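Local coordinates for protein phospholethanolamine N-methyltransferase 2 (Haemonchus contortus, PDB 4KRI) that probably catalyses S-adenosylmethionine-dependent methylation of phosphomonomethylethanolamine on the nematode pathway to phosphocholine, at residues A[225-230]-A[247-252]; A[291-296]-A[320-325]. One frame throughout, in Å; residues are numbered along the deposited sequence.

Both segments of contact 1 (225-230 with 247-252) precede those of contact 2 (291-296 with 320-325) in the sequence, yet the centres of the two contacts lie only 9 Å apart. The inner strands 225-229 and 290-296 are neighbours, so the two contacts form a continuous run of four parallel strands, 247-252, 225-229, 290-296 and 320-329, in the Rossmann-like sheet of the methyltransferase domain. A backbone bond from Phe294 N to Leu227 O and packing of Ile229 against Val293 knit the inner pair together. Both contacts reach S-adenosylhomocysteine: contact 1 holds its ribose hydroxyls, and Gly230 of contact 1 and Arg296 of contact 2 share its amino group.

Contact 1 of 2, residues A[225-230]-A[247-252]. With SAH (S-adenosyl-L-homocysteine), chain D.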
loop_
_atom_site.group_PDB
_atom_site.type_symbol
_atom_site.label_atom_id
_atom_site.label_comp_id
_atom_site.label_asym_id
_atom_site.label_seq_id
_atom_site.Cartn_x
_atom_site.Cartn_y
_atom_site.Cartn_z
ATOM N N ARG A 225 18.400 -2.631 -2.477
ATOM C CA ARG A 225 17.068 -2.433 -1.911
ATOM C C ARG A 225 16.178 -1.633 -2.833
ATOM O O ARG A 225 16.553 -0.542 -3.280
ATOM C CB ARG A 225 17.184 -1.720 -0.560
ATOM C CG ARG A 225 18.039 -2.502 0.451
ATOM C CD ARG A 225 17.885 -1.990 1.884
ATOM N NE ARG A 225 16.488 -2.004 2.312
ATOM C CZ ARG A 225 15.763 -0.910 2.532
ATOM N NH1 ARG A 225 16.303 0.293 2.385
ATOM N NH2 ARG A 225 14.496 -1.017 2.912
ATOM N N MET A 226 14.989 -2.161 -3.104
ATOM C CA MET A 226 14.046 -1.487 -3.982
ATOM C C MET A 226 12.729 -1.199 -3.270
ATOM O O MET A 226 12.199 -2.060 -2.562
ATOM C CB MET A 226 13.785 -2.340 -5.240
ATOM C CG MET A 226 12.612 -1.850 -6.099
ATOM S SD MET A 226 12.369 -2.916 -7.563
ATOM C CE MET A 226 13.693 -2.316 -8.604
ATOM N N LEU A 227 12.216 0.016 -3.461
ATOM C CA LEU A 227 10.875 0.368 -3.011
ATOM C C LEU A 227 9.956 0.315 -4.208
ATOM O O LEU A 227 10.209 0.993 -5.217
ATOM C CB LEU A 227 10.859 1.800 -2.443
ATOM C CG LEU A 227 9.467 2.318 -2.053
ATOM C CD1 LEU A 227 8.917 1.530 -0.851
ATOM C CD2 LEU A 227 9.535 3.812 -1.733
ATOM N N ASP A 228 8.881 -0.473 -4.114
ATOM C CA ASP A 228 7.899 -0.528 -5.210
ATOM C C ASP A 228 6.653 0.207 -4.766
ATOM O O ASP A 228 6.001 -0.203 -3.815
ATOM C CB ASP A 228 7.568 -1.996 -5.545
ATOM C CG ASP A 228 6.653 -2.141 -6.764
ATOM O OD1 ASP A 228 5.668 -1.370 -6.893
ATOM O OD2 ASP A 228 6.910 -3.037 -7.610
ATOM N N ILE A 229 6.324 1.296 -5.456
ATOM C CA ILE A 229 5.177 2.106 -5.090
ATOM C C ILE A 229 3.977 1.681 -5.936
ATOM O O ILE A 229 4.021 1.750 -7.162
ATOM C CB ILE A 229 5.482 3.620 -5.287
ATOM C CG1 ILE A 229 6.506 4.075 -4.239
ATOM C CG2 ILE A 229 4.198 4.441 -5.193
ATOM C CD1 ILE A 229 7.055 5.495 -4.470
ATOM N N GLY A 230 2.901 1.259 -5.273
ATOM C CA GLY A 230 1.716 0.789 -5.967
ATOM C C GLY A 230 1.908 -0.618 -6.489
ATOM O O GLY A 230 1.655 -0.903 -7.654
ATOM N N GLN A 247 16.175 -7.016 -2.790
ATOM C CA GLN A 247 15.298 -6.957 -1.628
ATOM C C GLN A 247 14.264 -5.883 -1.929
ATOM O O GLN A 247 14.614 -4.721 -2.197
ATOM C CB GLN A 247 16.092 -6.595 -0.377
ATOM C CG GLN A 247 15.250 -6.473 0.877
ATOM C CD GLN A 247 16.098 -6.238 2.107
ATOM O OE1 GLN A 247 16.346 -5.098 2.495
ATOM N NE2 GLN A 247 16.554 -7.318 2.722
ATOM N N VAL A 248 12.993 -6.267 -1.921
ATOM C CA VAL A 248 11.947 -5.379 -2.411
ATOM C C VAL A 248 10.902 -5.136 -1.344
ATOM O O VAL A 248 10.383 -6.080 -0.769
ATOM C CB VAL A 248 11.220 -5.963 -3.637
ATOM C CG1 VAL A 248 10.233 -4.936 -4.175
ATOM C CG2 VAL A 248 12.221 -6.373 -4.711
ATOM N N HIS A 249 10.608 -3.867 -1.075
ATOM C CA HIS A 249 9.523 -3.521 -0.169
ATOM C C HIS A 249 8.445 -2.879 -0.996
ATOM O O HIS A 249 8.663 -1.843 -1.623
ATOM C CB HIS A 249 9.961 -2.533 0.912
ATOM C CG HIS A 249 8.872 -2.215 1.888
ATOM N ND1 HIS A 249 8.227 -3.188 2.623
ATOM C CD2 HIS A 249 8.298 -1.037 2.240
ATOM C CE1 HIS A 249 7.310 -2.626 3.391
ATOM N NE2 HIS A 249 7.333 -1.323 3.178
ATOM N N GLY A 250 7.274 -3.495 -1.010
ATOM C CA GLY A 250 6.191 -2.995 -1.834
ATOM C C GLY A 250 5.110 -2.350 -1.006
ATOM O O GLY A 250 4.726 -2.890 0.033
ATOM N N VAL A 251 4.617 -1.196 -1.464
ATOM C CA VAL A 251 3.539 -0.518 -0.753
ATOM C C VAL A 251 2.342 -0.326 -1.669
ATOM O O VAL A 251 2.489 -0.162 -2.888
ATOM C CB VAL A 251 3.997 0.828 -0.116
ATOM C CG1 VAL A 251 5.164 0.581 0.845
ATOM C CG2 VAL A 251 4.382 1.858 -1.178
ATOM N N ASP A 252 1.144 -0.392 -1.092
ATOM C CA ASP A 252 -0.061 -0.113 -1.855
ATOM C C ASP A 252 -1.115 0.421 -0.917
ATOM O O ASP A 252 -1.148 0.046 0.250
ATOM C CB ASP A 252 -0.586 -1.380 -2.527
ATOM C CG ASP A 252 -1.411 -1.068 -3.738
ATOM O OD1 ASP A 252 -0.920 -1.264 -4.875
ATOM O OD2 ASP A 252 -2.548 -0.575 -3.560
HETATM N N SAH D . 2.558 -2.148 -9.996
HETATM C CA SAH D . 1.555 -3.243 -10.061
HETATM C CB SAH D . 0.116 -2.671 -9.750
HETATM C CG SAH D . -0.497 -1.712 -10.764
HETATM S SD SAH D . -2.132 -1.101 -10.243
HETATM C C SAH D . 1.653 -3.995 -11.329
HETATM O O SAH D . 2.541 -3.740 -12.130
HETATM O OXT SAH D . 0.994 -5.013 -11.465
HETATM C "C5'" SAH D . -1.887 0.463 -9.381
HETATM C "C4'" SAH D . -1.767 0.367 -7.966
HETATM O "O4'" SAH D . -1.355 1.660 -7.449
HETATM C "C3'" SAH D . -3.085 0.101 -7.346
HETATM O "O3'" SAH D . -3.006 -1.113 -6.630
HETATM C "C2'" SAH D . -3.329 1.219 -6.435
HETATM O "O2'" SAH D . -3.964 0.823 -5.241
HETATM C "C1'" SAH D . -1.954 1.752 -6.197
HETATM N N9 SAH D . -1.950 3.157 -5.661
HETATM C C8 SAH D . -2.558 4.238 -6.202
HETATM N N7 SAH D . -2.250 5.305 -5.459
HETATM C C5 SAH D . -1.434 4.914 -4.458
HETATM C C6 SAH D . -0.815 5.597 -3.403
HETATM N N6 SAH D . -0.991 6.951 -3.220
HETATM N N1 SAH D . -0.041 4.883 -2.557
HETATM C C2 SAH D . 0.141 3.568 -2.714
HETATM N N3 SAH D . -0.433 2.886 -3.722
HETATM C C4 SAH D . -1.232 3.529 -4.594
#
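Gly230 and Asp252 touch where two parallel strands end, and together they hold S-adenosylhomocysteine. The Asp252 carboxylate grips the ribose with one oxygen per hydroxyl: O3' donates to OD1 at 2.7 Å, and O2' donates to OD2 at 2.6 Å. Backbone N-H groups of Gly232 and Ser254 also donate to OD1 and OD2, fixing the rotation of the acid. An acidic residue at the end of this strand is the usual ribose-binding residue of Rossmann-like methyltransferases. Gly230 turns the chain with a positive phi of 78°, and its lack of a beta carbon lets the ribose O4' come close. Its O accepts a hydrogen bond from the ligand's amino N at 2.8 Å, while Gly230 N donates to Val251 O at 2.8 Å.

Towards the strand starts, Arg225 and Gln247 lie side by side. Gln247 CG is anti to its backbone N (chi1 178°), and the extended chain carries OE1 to the guanidinium edge, where Arg225 NE donates to it at 3.1 Å. The guanidinium and amide planes stand 72° apart, yet OE1 lies in that of the guanidinium; such long polar chains suit the partly exposed end. Leu227 then runs beside His249, its CD1 4.1 Å from His249 CD2, and also reaches Val251 CG1 at 4.2 Å. On the other face, Val248 CG1 lies 4.2 Å from Asp228 CB.

Helix 235-244, which links the strands in a beta-alpha-beta crossover, covers Met226 and Val248 with Ala237 and Ala240. Strand 290-296 flanks 225-229, and strand 273-277 flanks 247-252, with Thr274 OG1 hydrogen-bonded to His249 ND1.

Contact 2 of 2, residues A[291-296]-A[320-325]; sequences DYVFSR and GKVLIT. With SAH (S-adenosyl-L-homocysteine), chain D.
Strands 292-296 and 320-325 run parallel, 4° apart, and five backbone hydrogen bonds lace them together, from Lys321 N to Asp291 O at one end to Thr325 N to Ser295 O at the other. On one face, Phe294 and Leu323 lie side by side. Phe294 CG is anti to the backbone N (chi1 -179°), and Leu323 CD2 meets the edge of the ring in its plane, 3.7 Å from CE1. Apolar bulk suits this face, where Ile213 of helix 206-215 and Phe426 of strand 422-430 pack on Leu323 and Met226 packs on Phe294. Next to this pair, Tyr292 CD1 lies 4.2 Å from Lys321 CB, while the polar ends find partners outside the pair, Tyr292 OH at Gln224 OE1 and Lys321 NZ at Phe217 O.

Strands 290-296 and 320-329 are neighbours in the Rossmann-like methyltransferase sheet, and 290-296 ends at the cofactor: Arg296 O accepts a hydrogen bond from the amino N of S-adenosylhomocysteine at 3.1 Å. The Arg296 side chain crosses Thr325, and NE donates a weak, bent bond (125°) to Thr325 OG1 at 3.1 Å, in the guanidinium plane. Thr325 OG1 is also hydrogen-bonded to Asp297 OD1, while Arg296 NH1 and NH2 reach Asn210 and Pro204 O.

On the opposite face, Ser295 CB sits 4.0 Å from Ile324 CG1. Small and polar, Ser295 has its OG hydrogen-bonded to Ile229 O and also to a water, 2.8 Å from OG; that water donates to Thr325 O at 2.8 Å.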
loop_
_atom_site.group_PDB
_atom_site.type_symbol
_atom_site.label_atom_id
_atom_site.label_comp_id
_atom_site.label_asym_id
_atom_site.label_seq_id
_atom_site.Cartn_x
_atom_site.Cartn_y
_atom_site.Cartn_z
ATOM N N ASP A 291 18.173 1.798 -2.915
ATOM C CA ASP A 291 18.934 1.867 -4.160
ATOM C C ASP A 291 18.060 2.235 -5.362
ATOM O O ASP A 291 18.522 2.908 -6.282
ATOM C CB ASP A 291 19.642 0.535 -4.425
ATOM C CG ASP A 291 20.672 0.220 -3.375
ATOM O OD1 ASP A 291 21.757 0.856 -3.410
ATOM O OD2 ASP A 291 20.398 -0.644 -2.506
ATOM N N TYR A 292 16.805 1.782 -5.349
ATOM C CA TYR A 292 15.883 1.970 -6.461
ATOM C C TYR A 292 14.505 2.260 -5.941
ATOM O O TYR A 292 14.094 1.729 -4.914
ATOM C CB TYR A 292 15.791 0.689 -7.325
ATOM C CG TYR A 292 17.138 0.219 -7.777
ATOM C CD1 TYR A 292 17.808 0.876 -8.805
ATOM C CD2 TYR A 292 17.753 -0.868 -7.172
ATOM C CE1 TYR A 292 19.061 0.459 -9.215
ATOM C CE2 TYR A 292 19.013 -1.292 -7.573
ATOM C CZ TYR A 292 19.654 -0.624 -8.594
ATOM O OH TYR A 292 20.906 -1.037 -8.993
ATOM N N VAL A 293 13.781 3.103 -6.661
ATOM C CA VAL A 293 12.362 3.257 -6.434
ATOM C C VAL A 293 11.712 2.986 -7.776
ATOM O O VAL A 293 12.088 3.565 -8.799
ATOM C CB VAL A 293 12.015 4.678 -5.948
ATOM C CG1 VAL A 293 10.505 4.886 -5.966
ATOM C CG2 VAL A 293 12.552 4.892 -4.534
ATOM N N PHE A 294 10.759 2.072 -7.776
ATOM C CA PHE A 294 10.121 1.627 -9.003
ATOM C C PHE A 294 8.634 1.847 -8.854
ATOM O O PHE A 294 8.065 1.520 -7.815
ATOM C CB PHE A 294 10.395 0.126 -9.163
ATOM C CG PHE A 294 9.804 -0.478 -10.415
ATOM C CD1 PHE A 294 10.158 -0.003 -11.667
ATOM C CD2 PHE A 294 8.924 -1.551 -10.334
ATOM C CE1 PHE A 294 9.630 -0.574 -12.823
ATOM C CE2 PHE A 294 8.386 -2.129 -11.486
ATOM C CZ PHE A 294 8.749 -1.646 -12.732
ATOM N N SER A 295 7.976 2.373 -9.881
ATOM C CA SER A 295 6.527 2.480 -9.810
ATOM C C SER A 295 5.950 2.157 -11.157
ATOM O O SER A 295 6.225 2.843 -12.133
ATOM C CB SER A 295 6.084 3.867 -9.359
ATOM O OG SER A 295 4.668 3.883 -9.246
ATOM N N ARG A 296 5.156 1.097 -11.218
ATOM C CA ARG A 296 4.667 0.624 -12.509
ATOM C C ARG A 296 3.165 0.861 -12.669
ATOM O O ARG A 296 2.350 0.150 -12.065
ATOM C CB ARG A 296 5.009 -0.863 -12.614
ATOM C CG ARG A 296 4.609 -1.501 -13.907
ATOM C CD ARG A 296 5.543 -1.156 -15.055
ATOM N NE ARG A 296 4.739 -1.265 -16.262
ATOM C CZ ARG A 296 4.458 -2.424 -16.844
ATOM N NH1 ARG A 296 4.988 -3.543 -16.362
ATOM N NH2 ARG A 296 3.673 -2.463 -17.909
ATOM N N GLY A 320 21.115 6.860 -6.118
ATOM C CA GLY A 320 20.029 5.920 -6.381
ATOM C C GLY A 320 19.176 6.318 -7.574
ATOM O O GLY A 320 19.231 7.457 -8.043
ATOM N N LYS A 321 18.368 5.381 -8.060
ATOM C CA LYS A 321 17.632 5.603 -9.304
ATOM C C LYS A 321 16.141 5.369 -9.145
ATOM O O LYS A 321 15.722 4.418 -8.488
ATOM C CB LYS A 321 18.181 4.699 -10.415
ATOM C CG LYS A 321 17.444 4.870 -11.742
ATOM C CD LYS A 321 18.158 4.161 -12.899
ATOM C CE LYS A 321 19.194 5.059 -13.550
ATOM N NZ LYS A 321 19.951 4.369 -14.634
ATOM N N VAL A 322 15.351 6.257 -9.748
ATOM C CA VAL A 322 13.901 6.115 -9.791
ATOM C C VAL A 322 13.499 5.779 -11.219
ATOM O O VAL A 322 14.088 6.290 -12.158
ATOM C CB VAL A 322 13.189 7.391 -9.285
ATOM C CG1 VAL A 322 13.647 8.621 -10.062
ATOM C CG2 VAL A 322 11.660 7.239 -9.371
ATOM N N LEU A 323 12.540 4.867 -11.376
ATOM C CA LEU A 323 12.000 4.517 -12.682
ATOM C C LEU A 323 10.503 4.337 -12.531
ATOM O O LEU A 323 10.043 3.596 -11.668
ATOM C CB LEU A 323 12.660 3.245 -13.219
ATOM C CG LEU A 323 12.421 2.910 -14.691
ATOM C CD1 LEU A 323 13.579 2.100 -15.252
ATOM C CD2 LEU A 323 11.120 2.149 -14.856
ATOM N N ILE A 324 9.741 5.045 -13.361
ATOM C CA ILE A 324 8.283 5.021 -13.279
ATOM C C ILE A 324 7.701 4.868 -14.687
ATOM O O ILE A 324 8.191 5.487 -15.638
ATOM C CB ILE A 324 7.752 6.353 -12.671
ATOM C CG1 ILE A 324 8.344 6.591 -11.274
ATOM C CG2 ILE A 324 6.223 6.375 -12.607
ATOM C CD1 ILE A 324 8.036 7.973 -10.696
ATOM N N THR A 325 6.675 4.033 -14.829
ATOM C CA THR A 325 5.829 4.077 -16.017
ATOM C C THR A 325 4.442 4.499 -15.566
ATOM O O THR A 325 4.046 4.206 -14.453
ATOM C CB THR A 325 5.764 2.735 -16.794
ATOM O OG1 THR A 325 4.998 1.777 -16.047
ATOM C CG2 THR A 325 7.168 2.187 -17.063
HETATM N N SAH D . 2.558 -2.148 -9.996
HETATM C CA SAH D . 1.555 -3.243 -10.061
HETATM C CB SAH D . 0.116 -2.671 -9.750
HETATM C CG SAH D . -0.497 -1.712 -10.764
HETATM S SD SAH D . -2.132 -1.101 -10.243
HETATM C C SAH D . 1.653 -3.995 -11.329
HETATM O O SAH D . 2.541 -3.740 -12.130
HETATM O OXT SAH D . 0.994 -5.013 -11.465
HETATM C "C5'" SAH D . -1.887 0.463 -9.381
HETATM C "C4'" SAH D . -1.767 0.367 -7.966
HETATM O "O4'" SAH D . -1.355 1.660 -7.449
HETATM C "C3'" SAH D . -3.085 0.101 -7.346
HETATM O "O3'" SAH D . -3.006 -1.113 -6.630
HETATM C "C2'" SAH D . -3.329 1.219 -6.435
HETATM O "O2'" SAH D . -3.964 0.823 -5.241
HETATM C "C1'" SAH D . -1.954 1.752 -6.197
HETATM N N9 SAH D . -1.950 3.157 -5.661
HETATM C C8 SAH D . -2.558 4.238 -6.202
HETATM N N7 SAH D . -2.250 5.305 -5.459
HETATM C C5 SAH D . -1.434 4.914 -4.458
HETATM C C6 SAH D . -0.815 5.597 -3.403
HETATM N N6 SAH D . -0.991 6.951 -3.220
HETATM N N1 SAH D . -0.041 4.883 -2.557
HETATM C C2 SAH D . 0.141 3.568 -2.714
HETATM N N3 SAH D . -0.433 2.886 -3.722
HETATM C C4 SAH D . -1.232 3.529 -4.594
HETATM O O HOH W 1 3.508 4.588 -11.710
#